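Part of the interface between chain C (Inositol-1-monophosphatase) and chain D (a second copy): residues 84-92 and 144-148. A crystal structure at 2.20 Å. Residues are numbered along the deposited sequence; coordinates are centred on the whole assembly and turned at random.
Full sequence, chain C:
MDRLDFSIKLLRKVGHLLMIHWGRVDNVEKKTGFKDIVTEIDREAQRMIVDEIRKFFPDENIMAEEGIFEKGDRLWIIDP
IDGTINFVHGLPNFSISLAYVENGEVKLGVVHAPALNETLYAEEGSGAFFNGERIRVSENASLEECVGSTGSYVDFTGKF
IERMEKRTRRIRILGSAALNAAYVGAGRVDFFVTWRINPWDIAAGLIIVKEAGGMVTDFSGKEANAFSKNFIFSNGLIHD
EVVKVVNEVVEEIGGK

Chain C 84-92: TINFVHGLP
Chain D, residues 144-148: EECVG

How does the chain C stretch present itself to its partner? Residues Thr C84 to His C89 form a helix, with Val C88 N hydrogen-bonded to Thr C84 O at 2.9 Å and His C89 N to Ile C85 O at 3.0 Å. Gly C90 then leaves helical geometry with phi/psi of 106/7, a conformation in which a CB would jam against the preceding carbonyl oxygen. The turn is held by Asn C86 O, which accepts from Gly C90 N at 2.8 Å and from Leu C91 N at 2.9 Å. Leu C91 follows extended, at -81/143. Ile C85, His C89 and Leu C91 all point their CA-to-CB bonds toward chain D; the first two are four positions apart, about one helical turn, so they lie along one side of the helix.

What do the first residues of chain D contribute? Glu D144, poorly ordered and in a 3-10 segment at -70/-4, makes no contact. Glu D145, at -111/-2, approaches through its backbone, while its CA-to-CB bond points away (chi1 m, chi2 m): its O lies 3.4 Å from His C89 CE1, at the edge of the imidazole and near its plane. This places a carbonyl oxygen beside a polarised ring carbon, although no hydrogen bond crosses between the two stretches.

Does Cys D146 reach the helix? Its CA-to-CB bond points away, with chi1 m, and its contact is made by the backbone, with Cys D146 C 4.0 Å from His C89 CE1. Phi/psi of -106/173 carries the chain into an extended course.

Why is Val D147 the centre of the contact? At -137/105, with chi1 t (164°), its CA-to-CB bond points toward chain C and it loses 78 Å² of the 192 Å² buried by both stretches. Its CA sits 7.8 Å from His C89 CA, which sets the register. Val D147 CG2 lies over one face of the His C89 ring, 3.5 Å from the ring centroid and 1° off the normal, an almost perfectly centred CH-pi contact. The imidazole, at chi1 -80° (m) and chi2 -104°, has its NE2 hydrogen-bonded elsewhere in the structure.

What completes the valine's surroundings? Val D147 CG2 also packs against Ile C85 CG2 at 3.8 Å, with Ile C85 in the m,t rotamer. Val D147 CG1 meets Leu C91 CD1, also on an m,t side chain, more loosely at 4.4 Å. Gly D148, at -94/-178, lies in the strand and is out of reach of the chain C stretch.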

ATOM      1  N   THR C  84     -21.301  -2.545   3.510  1.00 23.69           N
ATOM      2  CA  THR C  84     -21.279  -1.955   4.848  1.00 24.66           C
ATOM      3  C   THR C  84     -21.000  -3.011   5.931  1.00 28.55           C
ATOM      4  O   THR C  84     -20.380  -2.710   6.962  1.00 25.23           O
ATOM      5  CB  THR C  84     -22.623  -1.223   5.171  1.00 21.34           C
ATOM      6  OG1 THR C  84     -22.846  -0.179   4.217  1.00 29.26           O
ATOM      7  CG2 THR C  84     -22.582  -0.591   6.556  1.00 25.08           C
ATOM      8  N   ILE C  85     -21.452  -4.244   5.704  1.00 24.48           N
ATOM      9  CA  ILE C  85     -21.224  -5.316   6.670  1.00 24.62           C
ATOM     10  C   ILE C  85     -19.728  -5.587   6.788  1.00 25.52           C
ATOM     11  O   ILE C  85     -19.186  -5.638   7.891  1.00 26.49           O
ATOM     12  CB  ILE C  85     -21.994  -6.598   6.261  1.00 25.70           C
ATOM     13  CG1 ILE C  85     -23.495  -6.353   6.492  1.00 29.58           C
ATOM     14  CG2 ILE C  85     -21.487  -7.810   7.040  1.00 21.76           C
ATOM     15  CD1 ILE C  85     -24.362  -7.578   6.380  1.00 24.34           C
ATOM     16  N   ASN C  86     -19.071  -5.753   5.641  1.00 27.81           N
ATOM     17  CA  ASN C  86     -17.627  -5.982   5.575  1.00 23.78           C
ATOM     18  C   ASN C  86     -16.905  -4.835   6.274  1.00 26.43           C
ATOM     19  O   ASN C  86     -16.037  -5.055   7.131  1.00 26.70           O
ATOM     20  CB  ASN C  86     -17.168  -6.026   4.115  1.00 21.21           C
ATOM     21  CG  ASN C  86     -17.206  -7.412   3.540  1.00 20.09           C
ATOM     22  OD1 ASN C  86     -17.756  -8.323   4.142  1.00 27.36           O
ATOM     23  ND2 ASN C  86     -16.623  -7.584   2.366  1.00 26.08           N
ATOM     24  N   PHE C  87     -17.279  -3.614   5.897  1.00 21.26           N
ATOM     25  CA  PHE C  87     -16.696  -2.388   6.432  1.00 20.19           C
ATOM     26  C   PHE C  87     -16.783  -2.313   7.956  1.00 24.50           C
ATOM     27  O   PHE C  87     -15.855  -1.843   8.618  1.00 22.52           O
ATOM     28  CB  PHE C  87     -17.398  -1.190   5.802  1.00 19.15           C
ATOM     29  CG  PHE C  87     -16.931   0.128   6.322  1.00 23.07           C
ATOM     30  CD1 PHE C  87     -15.763   0.693   5.859  1.00 21.68           C
ATOM     31  CD2 PHE C  87     -17.657   0.796   7.302  1.00 29.91           C
ATOM     32  CE1 PHE C  87     -15.316   1.911   6.365  1.00 26.58           C
ATOM     33  CE2 PHE C  87     -17.216   2.008   7.811  1.00 27.04           C
ATOM     34  CZ  PHE C  87     -16.044   2.566   7.341  1.00 24.44           C
ATOM     35  N   VAL C  88     -17.909  -2.780   8.495  1.00 27.65           N
ATOM     36  CA  VAL C  88     -18.178  -2.803   9.933  1.00 25.49           C
ATOM     37  C   VAL C  88     -17.312  -3.840  10.652  1.00 28.91           C
ATOM     38  O   VAL C  88     -16.695  -3.548  11.680  1.00 25.71           O
ATOM     39  CB  VAL C  88     -19.673  -3.136  10.197  1.00 32.35           C
ATOM     40  CG1 VAL C  88     -19.893  -3.474  11.672  1.00 25.39           C
ATOM     41  CG2 VAL C  88     -20.545  -1.953   9.780  1.00 39.30           C
ATOM     42  N   HIS C  89     -17.270  -5.047  10.096  1.00 27.50           N
ATOM     43  CA  HIS C  89     -16.496  -6.136  10.672  1.00 28.70           C
ATOM     44  C   HIS C  89     -14.989  -6.023  10.509  1.00 31.94           C
ATOM     45  O   HIS C  89     -14.237  -6.666  11.252  1.00 32.16           O
ATOM     46  CB  HIS C  89     -16.994  -7.470  10.111  1.00 30.42           C
ATOM     47  CG  HIS C  89     -18.237  -7.957  10.787  1.00 34.10           C
ATOM     48  ND1 HIS C  89     -18.229  -8.980  11.710  1.00 35.62           N
ATOM     49  CD2 HIS C  89     -19.506  -7.491  10.753  1.00 34.34           C
ATOM     50  CE1 HIS C  89     -19.439  -9.121  12.219  1.00 37.00           C
ATOM     51  NE2 HIS C  89     -20.233  -8.229  11.655  1.00 35.12           N
ATOM     52  N   GLY C  90     -14.543  -5.213   9.549  1.00 32.65           N
ATOM     53  CA  GLY C  90     -13.113  -5.040   9.337  1.00 29.00           C
ATOM     54  C   GLY C  90     -12.535  -5.721   8.109  1.00 27.49           C
ATOM     55  O   GLY C  90     -11.320  -5.756   7.942  1.00 24.74           O
ATOM     56  N   LEU C  91     -13.396  -6.284   7.263  1.00 26.68           N
ATOM     57  CA  LEU C  91     -12.926  -6.930   6.042  1.00 27.71           C
ATOM     58  C   LEU C  91     -12.676  -5.854   4.979  1.00 26.19           C
ATOM     59  O   LEU C  91     -13.407  -4.858   4.878  1.00 25.95           O
ATOM     60  CB  LEU C  91     -13.927  -7.978   5.556  1.00 24.66           C
ATOM     61  CG  LEU C  91     -13.881  -9.215   6.456  1.00 27.62           C
ATOM     62  CD1 LEU C  91     -15.045 -10.151   6.154  1.00 25.63           C
ATOM     63  CD2 LEU C  91     -12.541  -9.920   6.257  1.00 26.70           C
ATOM     64  N   PRO C  92     -11.623  -6.041   4.179  1.00 24.59           N
ATOM     65  CA  PRO C  92     -11.226  -5.106   3.127  1.00 21.01           C
ATOM     66  C   PRO C  92     -12.110  -4.961   1.891  1.00 21.67           C
ATOM     67  O   PRO C  92     -12.026  -3.952   1.171  1.00 19.97           O
ATOM     68  CB  PRO C  92      -9.804  -5.566   2.801  1.00 21.87           C
ATOM     69  CG  PRO C  92      -9.890  -7.045   2.983  1.00 17.98           C
ATOM     70  CD  PRO C  92     -10.697  -7.191   4.247  1.00 23.86           C
TER
ATOM     71  N   GLU D 144     -26.411 -13.792  14.717  1.00 46.96           N
ATOM     72  CA  GLU D 144     -27.007 -12.670  13.982  1.00 47.36           C
ATOM     73  C   GLU D 144     -26.127 -11.424  14.091  1.00 44.68           C
ATOM     74  O   GLU D 144     -26.411 -10.383  13.494  1.00 41.43           O
ATOM     75  CB  GLU D 144     -28.408 -12.344  14.525  1.00 56.96           C
ATOM     76  CG  GLU D 144     -29.498 -13.343  14.141  1.00 70.35           C
ATOM     77  CD  GLU D 144     -29.362 -14.693  14.840  1.00 76.52           C
ATOM     78  OE1 GLU D 144     -30.104 -15.629  14.465  1.00 79.68           O
ATOM     79  OE2 GLU D 144     -28.527 -14.817  15.765  1.00 78.01           O
ATOM     80  N   GLU D 145     -25.061 -11.546  14.873  1.00 42.94           N
ATOM     81  CA  GLU D 145     -24.105 -10.467  15.099  1.00 42.74           C
ATOM     82  C   GLU D 145     -22.785 -10.822  14.430  1.00 39.99           C
ATOM     83  O   GLU D 145     -21.836 -10.035  14.432  1.00 40.05           O
ATOM     84  CB  GLU D 145     -23.868 -10.294  16.601  1.00 44.14           C
ATOM     85  CG  GLU D 145     -24.943  -9.505  17.312  1.00 55.10           C
ATOM     86  CD  GLU D 145     -24.785  -8.011  17.099  1.00 64.09           C
ATOM     87  OE1 GLU D 145     -25.774  -7.273  17.295  1.00 72.10           O
ATOM     88  OE2 GLU D 145     -23.666  -7.575  16.745  1.00 72.50           O
ATOM     89  N   CYS D 146     -22.751 -12.008  13.837  1.00 34.64           N
ATOM     90  CA  CYS D 146     -21.542 -12.513  13.221  1.00 35.03           C
ATOM     91  C   CYS D 146     -21.471 -12.524  11.709  1.00 34.05           C
ATOM     92  O   CYS D 146     -22.447 -12.236  11.016  1.00 34.52           O
ATOM     93  CB  CYS D 146     -21.292 -13.941  13.713  1.00 30.31           C
ATOM     94  SG  CYS D 146     -21.044 -14.070  15.487  1.00 33.29           S
ATOM     95  N   VAL D 147     -20.271 -12.863  11.236  1.00 31.24           N
ATOM     96  CA  VAL D 147     -19.936 -13.043   9.828  1.00 33.99           C
ATOM     97  C   VAL D 147     -19.070 -14.311   9.830  1.00 32.07           C
ATOM     98  O   VAL D 147     -17.922 -14.271  10.258  1.00 33.09           O
ATOM     99  CB  VAL D 147     -19.082 -11.881   9.228  1.00 33.00           C
ATOM    100  CG1 VAL D 147     -18.459 -12.344   7.925  1.00 29.78           C
ATOM    101  CG2 VAL D 147     -19.948 -10.644   8.954  1.00 35.88           C
ATOM    102  N   GLY D 148     -19.630 -15.433   9.387  1.00 32.71           N
ATOM    103  CA  GLY D 148     -18.877 -16.678   9.351  1.00 29.39           C
ATOM    104  C   GLY D 148     -18.245 -16.890   7.993  1.00 30.02           C
ATOM    105  O   GLY D 148     -18.381 -16.041   7.116  1.00 35.05           O
TER